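Local coordinates for protein spectinomycin phosphotransferase (Legionella pneumophila, PDB 3I1A) that probably transfers a phosphate group from a nucleotide to the antibiotic spectinomycin, conferring resistance to it, as a member of the kinase-like aminoglycoside phosphotransferase family, at residues Ile65-Ile78 with Glu224-Leu236. Residues are numbered along the deposited sequence; the frame is centred on the assembly and turned at random.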
ATOM      1  N   ILE A  65      -0.729  14.261  -4.559  1.00 19.21           N
ATOM      2  CA  ILE A  65       0.624  13.725  -4.481  1.00 18.53           C
ATOM      3  C   ILE A  65       1.150  13.266  -5.835  1.00 19.32           C
ATOM      4  O   ILE A  65       2.314  13.481  -6.127  1.00 18.37           O
ATOM      5  CB  ILE A  65       0.692  12.592  -3.444  1.00 18.02           C
ATOM      6  CG1 ILE A  65       0.436  13.191  -2.060  1.00 17.53           C
ATOM      7  CG2 ILE A  65       2.059  11.910  -3.472  1.00 17.82           C
ATOM      8  CD1 ILE A  65       1.386  14.342  -1.701  1.00 14.87           C
ATOM      9  N   ILE A  66       0.284  12.660  -6.646  1.00 20.40           N
ATOM     10  CA  ILE A  66       0.665  12.191  -7.978  1.00 20.43           C
ATOM     11  C   ILE A  66       1.103  13.405  -8.785  1.00 20.57           C
ATOM     12  O   ILE A  66       2.097  13.344  -9.511  1.00 20.46           O
ATOM     13  CB  ILE A  66      -0.534  11.502  -8.709  1.00 21.45           C
ATOM     14  CG1 ILE A  66      -0.834  10.143  -8.068  1.00 22.18           C
ATOM     15  CG2 ILE A  66      -0.229  11.328 -10.192  1.00 23.87           C
ATOM     16  CD1 ILE A  66       0.327   9.186  -8.099  1.00 24.18           C
ATOM     17  N   ARG A  67       0.369  14.510  -8.649  1.00 21.62           N
ATOM     18  CA  ARG A  67       0.726  15.732  -9.373  1.00 20.99           C
ATOM     19  C   ARG A  67       2.068  16.273  -8.875  1.00 20.75           C
ATOM     20  O   ARG A  67       2.939  16.642  -9.669  1.00 20.07           O
ATOM     21  CB  ARG A  67      -0.352  16.808  -9.208  1.00 24.20           C
ATOM     22  CG  ARG A  67       0.004  18.084  -9.950  1.00 28.44           C
ATOM     23  CD  ARG A  67      -0.455  19.314  -9.220  1.00 33.09           C
ATOM     24  NE  ARG A  67       0.547  19.851  -8.297  1.00 35.10           N
ATOM     25  CZ  ARG A  67       0.563  19.650  -6.978  1.00 37.33           C
ATOM     26  NH1 ARG A  67      -0.376  18.906  -6.393  1.00 36.29           N
ATOM     27  NH2 ARG A  67       1.511  20.219  -6.241  1.00 35.10           N
ATOM     28  N   LEU A  68       2.260  16.304  -7.558  1.00 18.89           N
ATOM     29  CA  LEU A  68       3.523  16.804  -7.016  1.00 17.86           C
ATOM     30  C   LEU A  68       4.702  15.975  -7.534  1.00 19.09           C
ATOM     31  O   LEU A  68       5.711  16.536  -7.947  1.00 19.62           O
ATOM     32  CB  LEU A  68       3.487  16.778  -5.481  1.00 18.65           C
ATOM     33  CG  LEU A  68       4.782  17.123  -4.741  1.00 18.25           C
ATOM     34  CD1 LEU A  68       5.213  18.533  -5.043  1.00 22.26           C
ATOM     35  CD2 LEU A  68       4.558  16.956  -3.248  1.00 19.37           C
ATOM     36  N   LEU A  69       4.574  14.648  -7.532  1.00 18.69           N
ATOM     37  CA  LEU A  69       5.660  13.802  -8.036  1.00 20.91           C
ATOM     38  C   LEU A  69       5.848  14.025  -9.547  1.00 21.17           C
ATOM     39  O   LEU A  69       6.973  14.057 -10.046  1.00 21.17           O
ATOM     40  CB  LEU A  69       5.363  12.316  -7.744  1.00 22.22           C
ATOM     41  CG  LEU A  69       5.251  12.002  -6.244  1.00 21.24           C
ATOM     42  CD1 LEU A  69       4.834  10.551  -6.033  1.00 21.69           C
ATOM     43  CD2 LEU A  69       6.562  12.319  -5.528  1.00 22.78           C
ATOM     44  N   HIS A  70       4.736  14.177 -10.263  1.00 21.12           N
ATOM     45  CA  HIS A  70       4.783  14.392 -11.706  1.00 21.61           C
ATOM     46  C   HIS A  70       5.587  15.647 -12.026  1.00 24.36           C
ATOM     47  O   HIS A  70       6.532  15.602 -12.823  1.00 22.80           O
ATOM     48  CB  HIS A  70       3.355  14.499 -12.254  1.00 24.99           C
ATOM     49  CG  HIS A  70       3.278  14.814 -13.718  1.00 27.43           C
ATOM     50  ND1 HIS A  70       3.283  16.104 -14.204  1.00 30.21           N
ATOM     51  CD2 HIS A  70       3.200  14.006 -14.800  1.00 30.13           C
ATOM     52  CE1 HIS A  70       3.215  16.076 -15.524  1.00 30.95           C
ATOM     53  NE2 HIS A  70       3.162  14.813 -15.910  1.00 30.76           N
ATOM     54  N   ASP A  71       5.212  16.759 -11.397  1.00 24.17           N
ATOM     55  CA  ASP A  71       5.894  18.043 -11.628  1.00 27.67           C
ATOM     56  C   ASP A  71       7.311  18.047 -11.086  1.00 28.44           C
ATOM     57  O   ASP A  71       8.159  18.812 -11.552  1.00 29.05           O
ATOM     58  CB  ASP A  71       5.108  19.204 -10.997  1.00 28.00           C
ATOM     59  CG  ASP A  71       3.803  19.492 -11.720  1.00 31.25           C
ATOM     60  OD1 ASP A  71       3.487  18.801 -12.714  1.00 31.99           O
ATOM     61  OD2 ASP A  71       3.078  20.416 -11.296  1.00 31.97           O
ATOM     62  N   SER A  72       7.561  17.178 -10.109  0.50 29.31           N
ATOM     63  CA  SER A  72       8.868  17.060  -9.472  0.50 30.80           C
ATOM     64  C   SER A  72       9.819  16.225 -10.326  0.50 31.41           C
ATOM     65  O   SER A  72      11.001  16.091 -10.005  0.50 32.02           O
ATOM     66  CB  SER A  72       8.708  16.412  -8.094  0.50 31.33           C
ATOM     67  OG  SER A  72       9.895  16.515  -7.330  0.50 33.64           O
ATOM     68  N   GLY A  73       9.293  15.652 -11.404  1.00 31.53           N
ATOM     69  CA  GLY A  73      10.118  14.853 -12.297  1.00 31.25           C
ATOM     70  C   GLY A  73      10.237  13.350 -12.075  1.00 30.09           C
ATOM     71  O   GLY A  73      10.907  12.685 -12.872  1.00 32.50           O
ATOM     72  N   ILE A  74       9.635  12.803 -11.017  1.00 27.50           N
ATOM     73  CA  ILE A  74       9.713  11.352 -10.787  1.00 25.49           C
ATOM     74  C   ILE A  74       9.090  10.682 -12.009  1.00 23.85           C
ATOM     75  O   ILE A  74       7.981  11.019 -12.425  1.00 23.81           O
ATOM     76  CB  ILE A  74       8.965  10.915  -9.501  1.00 27.52           C
ATOM     77  CG1 ILE A  74       9.778  11.297  -8.257  1.00 28.20           C
ATOM     78  CG2 ILE A  74       8.765   9.392  -9.490  1.00 27.83           C
ATOM     79  CD1 ILE A  74       9.845  12.768  -7.968  1.00 30.80           C
ATOM     80  N   LYS A  75       9.806   9.736 -12.594  1.00 22.70           N
ATOM     81  CA  LYS A  75       9.322   9.077 -13.795  1.00 22.75           C
ATOM     82  C   LYS A  75       8.638   7.734 -13.585  1.00 21.25           C
ATOM     83  O   LYS A  75       7.768   7.343 -14.389  1.00 21.29           O
ATOM     84  CB  LYS A  75      10.485   8.873 -14.770  1.00 28.14           C
ATOM     85  CG  LYS A  75      11.138  10.165 -15.256  1.00 31.70           C
ATOM     86  CD  LYS A  75      12.393   9.866 -16.080  1.00 35.85           C
ATOM     87  CE  LYS A  75      13.127  11.156 -16.464  1.00 38.31           C
ATOM     88  NZ  LYS A  75      14.300  10.918 -17.360  1.00 38.40           N
ATOM     89  N   GLU A  76       9.030   7.041 -12.514  1.00 17.15           N
ATOM     90  CA  GLU A  76       8.545   5.693 -12.225  1.00 17.96           C
ATOM     91  C   GLU A  76       7.173   5.553 -11.596  1.00 16.68           C
ATOM     92  O   GLU A  76       7.002   4.816 -10.627  1.00 15.37           O
ATOM     93  CB  GLU A  76       9.585   4.943 -11.372  1.00 17.64           C
ATOM     94  CG  GLU A  76      10.941   4.693 -12.077  1.00 18.88           C
ATOM     95  CD  GLU A  76      11.831   5.923 -12.175  1.00 18.89           C
ATOM     96  OE1 GLU A  76      11.448   7.026 -11.723  1.00 18.84           O
ATOM     97  OE2 GLU A  76      12.953   5.778 -12.701  1.00 20.30           O
ATOM     98  N   ILE A  77       6.207   6.266 -12.172  0.75 17.03           N
ATOM     99  CA  ILE A  77       4.820   6.260 -11.731  0.75 16.74           C
ATOM    100  C   ILE A  77       3.932   6.077 -12.972  0.75 17.05           C
ATOM    101  O   ILE A  77       4.256   6.590 -14.054  0.75 16.94           O
ATOM    102  CB  ILE A  77       4.459   7.629 -11.099  0.75 16.48           C
ATOM    103  CG1 ILE A  77       5.345   7.889  -9.879  0.75 19.62           C
ATOM    104  CG2 ILE A  77       2.979   7.678 -10.753  0.75 16.69           C
ATOM    105  CD1 ILE A  77       4.973   9.144  -9.131  0.75 22.32           C
ATOM    106  N   ILE A  78       2.826   5.356 -12.835  1.00 17.51           N
ATOM    107  CA  ILE A  78       1.924   5.206 -13.966  1.00 17.50           C
ATOM    108  C   ILE A  78       0.999   6.390 -13.763  1.00 16.71           C
ATOM    109  O   ILE A  78       0.070   6.326 -12.958  1.00 17.33           O
ATOM    110  CB  ILE A  78       1.130   3.904 -13.927  1.00 19.52           C
ATOM    111  CG1 ILE A  78       2.094   2.722 -14.087  1.00 22.17           C
ATOM    112  CG2 ILE A  78       0.090   3.898 -15.072  1.00 20.10           C
ATOM    113  CD1 ILE A  78       1.458   1.376 -13.806  1.00 24.72           C
ATOM    114  N   GLU A 224      11.541  -2.460 -19.126  1.00 35.76           N
ATOM    115  CA  GLU A 224      12.077  -3.134 -17.953  1.00 32.20           C
ATOM    116  C   GLU A 224      12.268  -2.128 -16.807  1.00 29.79           C
ATOM    117  O   GLU A 224      13.054  -2.362 -15.885  1.00 28.54           O
ATOM    118  CB  GLU A 224      13.400  -3.796 -18.292  1.00 31.07           C
ATOM    119  N   SER A 225      11.575  -0.996 -16.891  1.00 26.92           N
ATOM    120  CA  SER A 225      11.636   0.011 -15.830  1.00 26.38           C
ATOM    121  C   SER A 225      10.636  -0.398 -14.767  1.00 24.14           C
ATOM    122  O   SER A 225       9.702  -1.124 -15.054  1.00 24.43           O
ATOM    123  CB  SER A 225      11.232   1.391 -16.356  1.00 25.29           C
ATOM    124  OG  SER A 225      11.169   2.342 -15.299  1.00 28.49           O
ATOM    125  N   ILE A 226      10.849   0.047 -13.537  1.00 24.09           N
ATOM    126  CA  ILE A 226       9.913  -0.236 -12.445  1.00 22.08           C
ATOM    127  C   ILE A 226       8.871   0.904 -12.342  1.00 20.13           C
ATOM    128  O   ILE A 226       9.076   2.008 -12.857  1.00 19.51           O
ATOM    129  CB  ILE A 226      10.643  -0.346 -11.084  1.00 23.07           C
ATOM    130  CG1 ILE A 226      11.327   0.971 -10.739  1.00 23.65           C
ATOM    131  CG2 ILE A 226      11.674  -1.474 -11.118  1.00 22.56           C
ATOM    132  CD1 ILE A 226      10.853   1.555  -9.438  1.00 24.70           C
ATOM    133  N   TYR A 227       7.746   0.620 -11.688  1.00 17.01           N
ATOM    134  CA  TYR A 227       6.704   1.618 -11.448  1.00 18.29           C
ATOM    135  C   TYR A 227       6.207   1.356 -10.047  1.00 16.27           C
ATOM    136  O   TYR A 227       6.000   0.199  -9.677  1.00 17.36           O
ATOM    137  CB  TYR A 227       5.538   1.477 -12.431  1.00 17.46           C
ATOM    138  CG  TYR A 227       5.935   1.904 -13.818  1.00 21.72           C
ATOM    139  CD1 TYR A 227       5.871   3.242 -14.196  1.00 21.82           C
ATOM    140  CD2 TYR A 227       6.542   1.000 -14.690  1.00 24.49           C
ATOM    141  CE1 TYR A 227       6.430   3.680 -15.412  1.00 24.84           C
ATOM    142  CE2 TYR A 227       7.091   1.425 -15.893  1.00 25.55           C
ATOM    143  CZ  TYR A 227       7.040   2.762 -16.242  1.00 26.12           C
ATOM    144  OH  TYR A 227       7.659   3.177 -17.406  1.00 29.12           O
ATOM    145  N   ILE A 228       6.066   2.415  -9.254  1.00 15.11           N
ATOM    146  CA  ILE A 228       5.549   2.268  -7.895  1.00 14.45           C
ATOM    147  C   ILE A 228       4.069   2.615  -7.929  1.00 14.42           C
ATOM    148  O   ILE A 228       3.710   3.700  -8.368  1.00 15.81           O
ATOM    149  CB  ILE A 228       6.253   3.215  -6.906  1.00 11.61           C
ATOM    150  CG1 ILE A 228       7.727   2.822  -6.786  1.00 17.19           C
ATOM    151  CG2 ILE A 228       5.556   3.123  -5.532  1.00 14.84           C
ATOM    152  CD1 ILE A 228       8.535   3.794  -5.933  1.00 20.11           C
ATOM    153  N   ILE A 229       3.218   1.700  -7.463  1.00 15.84           N
ATOM    154  CA  ILE A 229       1.774   1.917  -7.493  1.00 14.25           C
ATOM    155  C   ILE A 229       1.148   2.008  -6.109  1.00 16.31           C
ATOM    156  O   ILE A 229       1.825   1.836  -5.093  1.00 16.34           O
ATOM    157  CB  ILE A 229       1.030   0.800  -8.301  1.00 13.44           C
ATOM    158  CG1 ILE A 229       1.275  -0.581  -7.680  1.00 13.40           C
ATOM    159  CG2 ILE A 229       1.519   0.833  -9.769  1.00 17.97           C
ATOM    160  CD1 ILE A 229       0.330  -1.649  -8.213  1.00 14.69           C
ATOM    161  N   ASP A 230      -0.147   2.323  -6.116  1.00 17.87           N
ATOM    162  CA  ASP A 230      -1.005   2.498  -4.945  1.00 19.69           C
ATOM    163  C   ASP A 230      -0.610   3.698  -4.107  1.00 18.56           C
ATOM    164  O   ASP A 230      -0.063   3.569  -3.012  1.00 19.12           O
ATOM    165  CB  ASP A 230      -1.031   1.268  -4.057  1.00 20.14           C
ATOM    166  CG  ASP A 230      -2.059   1.405  -2.927  1.00 25.65           C
ATOM    167  OD1 ASP A 230      -2.605   2.516  -2.736  1.00 25.87           O
ATOM    168  OD2 ASP A 230      -2.308   0.414  -2.227  1.00 26.27           O
ATOM    169  N   TRP A 231      -0.927   4.870  -4.625  1.00 17.79           N
ATOM    170  CA  TRP A 231      -0.625   6.125  -3.969  1.00 17.80           C
ATOM    171  C   TRP A 231      -1.861   6.678  -3.277  1.00 18.48           C
ATOM    172  O   TRP A 231      -2.015   7.893  -3.138  1.00 19.47           O
ATOM    173  CB  TRP A 231      -0.101   7.112  -5.017  1.00 18.54           C
ATOM    174  CG  TRP A 231       1.292   6.793  -5.414  1.00 19.18           C
ATOM    175  CD1 TRP A 231       1.722   6.085  -6.516  1.00 16.87           C
ATOM    176  CD2 TRP A 231       2.456   7.099  -4.652  1.00 17.66           C
ATOM    177  NE1 TRP A 231       3.091   5.938  -6.467  1.00 19.09           N
ATOM    178  CE2 TRP A 231       3.561   6.551  -5.331  1.00 17.90           C
ATOM    179  CE3 TRP A 231       2.669   7.784  -3.448  1.00 17.36           C
ATOM    180  CZ2 TRP A 231       4.860   6.669  -4.845  1.00 17.87           C
ATOM    181  CZ3 TRP A 231       3.958   7.895  -2.965  1.00 16.98           C
ATOM    182  CH2 TRP A 231       5.039   7.343  -3.662  1.00 17.25           C
ATOM    183  N   ASP A 232      -2.731   5.774  -2.817  1.00 21.15           N
ATOM    184  CA  ASP A 232      -3.981   6.186  -2.158  1.00 22.55           C
ATOM    185  C   ASP A 232      -3.821   6.742  -0.752  1.00 22.74           C
ATOM    186  O   ASP A 232      -4.583   7.596  -0.338  1.00 22.56           O
ATOM    187  CB  ASP A 232      -4.984   5.023  -2.110  1.00 25.76           C
ATOM    188  CG  ASP A 232      -5.611   4.741  -3.457  1.00 29.90           C
ATOM    189  OD1 ASP A 232      -5.583   5.652  -4.313  1.00 30.27           O
ATOM    190  OD2 ASP A 232      -6.138   3.619  -3.659  1.00 33.48           O
ATOM    191  N   GLU A 233      -2.829   6.268  -0.016  1.00 21.64           N
ATOM    192  CA  GLU A 233      -2.656   6.758   1.343  1.00 21.76           C
ATOM    193  C   GLU A 233      -1.215   7.091   1.728  1.00 18.01           C
ATOM    194  O   GLU A 233      -0.666   6.470   2.634  1.00 19.86           O
ATOM    195  CB  GLU A 233      -3.221   5.721   2.318  1.00 26.09           C
ATOM    196  CG  GLU A 233      -4.680   5.395   2.090  1.00 33.70           C
ATOM    197  CD  GLU A 233      -5.596   6.191   2.995  1.00 38.97           C
ATOM    198  OE1 GLU A 233      -5.553   7.444   2.932  1.00 42.00           O
ATOM    199  OE2 GLU A 233      -6.353   5.565   3.773  1.00 40.29           O
ATOM    200  N   PRO A 234      -0.584   8.051   1.034  1.00 15.66           N
ATOM    201  CA  PRO A 234       0.799   8.422   1.367  1.00 14.32           C
ATOM    202  C   PRO A 234       0.757   9.130   2.724  1.00 14.85           C
ATOM    203  O   PRO A 234      -0.323   9.343   3.267  1.00 17.02           O
ATOM    204  CB  PRO A 234       1.195   9.357   0.224  1.00 16.57           C
ATOM    205  CG  PRO A 234      -0.111  10.030  -0.143  1.00 18.51           C
ATOM    206  CD  PRO A 234      -1.104   8.871  -0.072  1.00 17.88           C
ATOM    207  N   MET A 235       1.909   9.528   3.253  1.00 14.53           N
ATOM    208  CA  MET A 235       1.941  10.181   4.570  1.00 14.18           C
ATOM    209  C   MET A 235       3.288  10.861   4.828  1.00 15.37           C
ATOM    210  O   MET A 235       4.216  10.724   4.030  1.00 16.06           O
ATOM    211  CB  MET A 235       1.722   9.137   5.673  1.00 15.56           C
ATOM    212  CG  MET A 235       2.921   8.207   5.907  1.00 14.52           C
ATOM    213  SD  MET A 235       2.665   6.891   7.137  1.00 15.43           S
ATOM    214  CE  MET A 235       2.275   7.860   8.611  1.00 15.56           C
ATOM    215  N   LEU A 236       3.369  11.621   5.920  1.00 11.62           N
ATOM    216  CA  LEU A 236       4.629  12.237   6.312  1.00 12.84           C
ATOM    217  C   LEU A 236       5.061  11.419   7.513  1.00 13.17           C
ATOM    218  O   LEU A 236       4.314  11.274   8.478  1.00 14.67           O
ATOM    219  CB  LEU A 236       4.449  13.712   6.706  1.00 14.12           C
ATOM    220  CG  LEU A 236       4.135  14.619   5.526  1.00 15.18           C
ATOM    221  CD1 LEU A 236       3.767  16.008   5.974  1.00 17.05           C
ATOM    222  CD2 LEU A 236       5.355  14.665   4.641  1.00 14.97           C
TER
HETATM  223  O   HOH W   1       1.768   4.332 -10.381  1.00 19.77           O
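Glu76 O draws the backbone of Ile228 against the inverse gamma turn centred on Glu76: Ile228 N reaches Glu76 O at 2.9 Å, nearly straight at 165°, and Tyr227 CA adds a C-H...O contact to that same oxygen. A water that accepts from Ile78 N and donates to Ile228 O continues the link. Ile228 O also accepts from Trp231 NE1 at 3.0 Å, the donor lying well above the carbonyl plane, which ties the indole back to the end of strand 226-228.

The Glu76 side chain lies across Ile226, its CB 3.3 Å from Ile226 O. A bend at chi2 (76°) turns the carboxylate back over the turn, where OE1 takes a weak bond from Lys75 N and OE2 one from Gln120 NE2 of helix 115-129. Tyr227 brings its ring edge up to the carbonyl carbon of Ile77, and the Ile78 side chain crosses that of Tyr227 at about a right angle, its CG1 3.8 Å from Tyr227 CD1.

In this protein-kinase-like fold strand 226-228, which pairs with strand 218-220 in a hairpin, leads to Asp230, which binds magnesium when the metal is present, at the position of the kinase DFG aspartate. The segment 224-236 packs against helix 61-71, whose last turn is closed by a Schellman motif with Gly73 at positive phi. Trp231 points its indole toward that helix. Leu69 CD1 sits over one face of its six-membered ring, 4.0 Å from the centroid and 9° off the normal; Ile66 CD1 touches Trp231 CG at 3.7 Å. Beyond the indole, Ile65 slides past Pro234 in the opposite direction, CG1 to CG 3.7 Å, and Asn62 of the same helix bonds to Trp231 O.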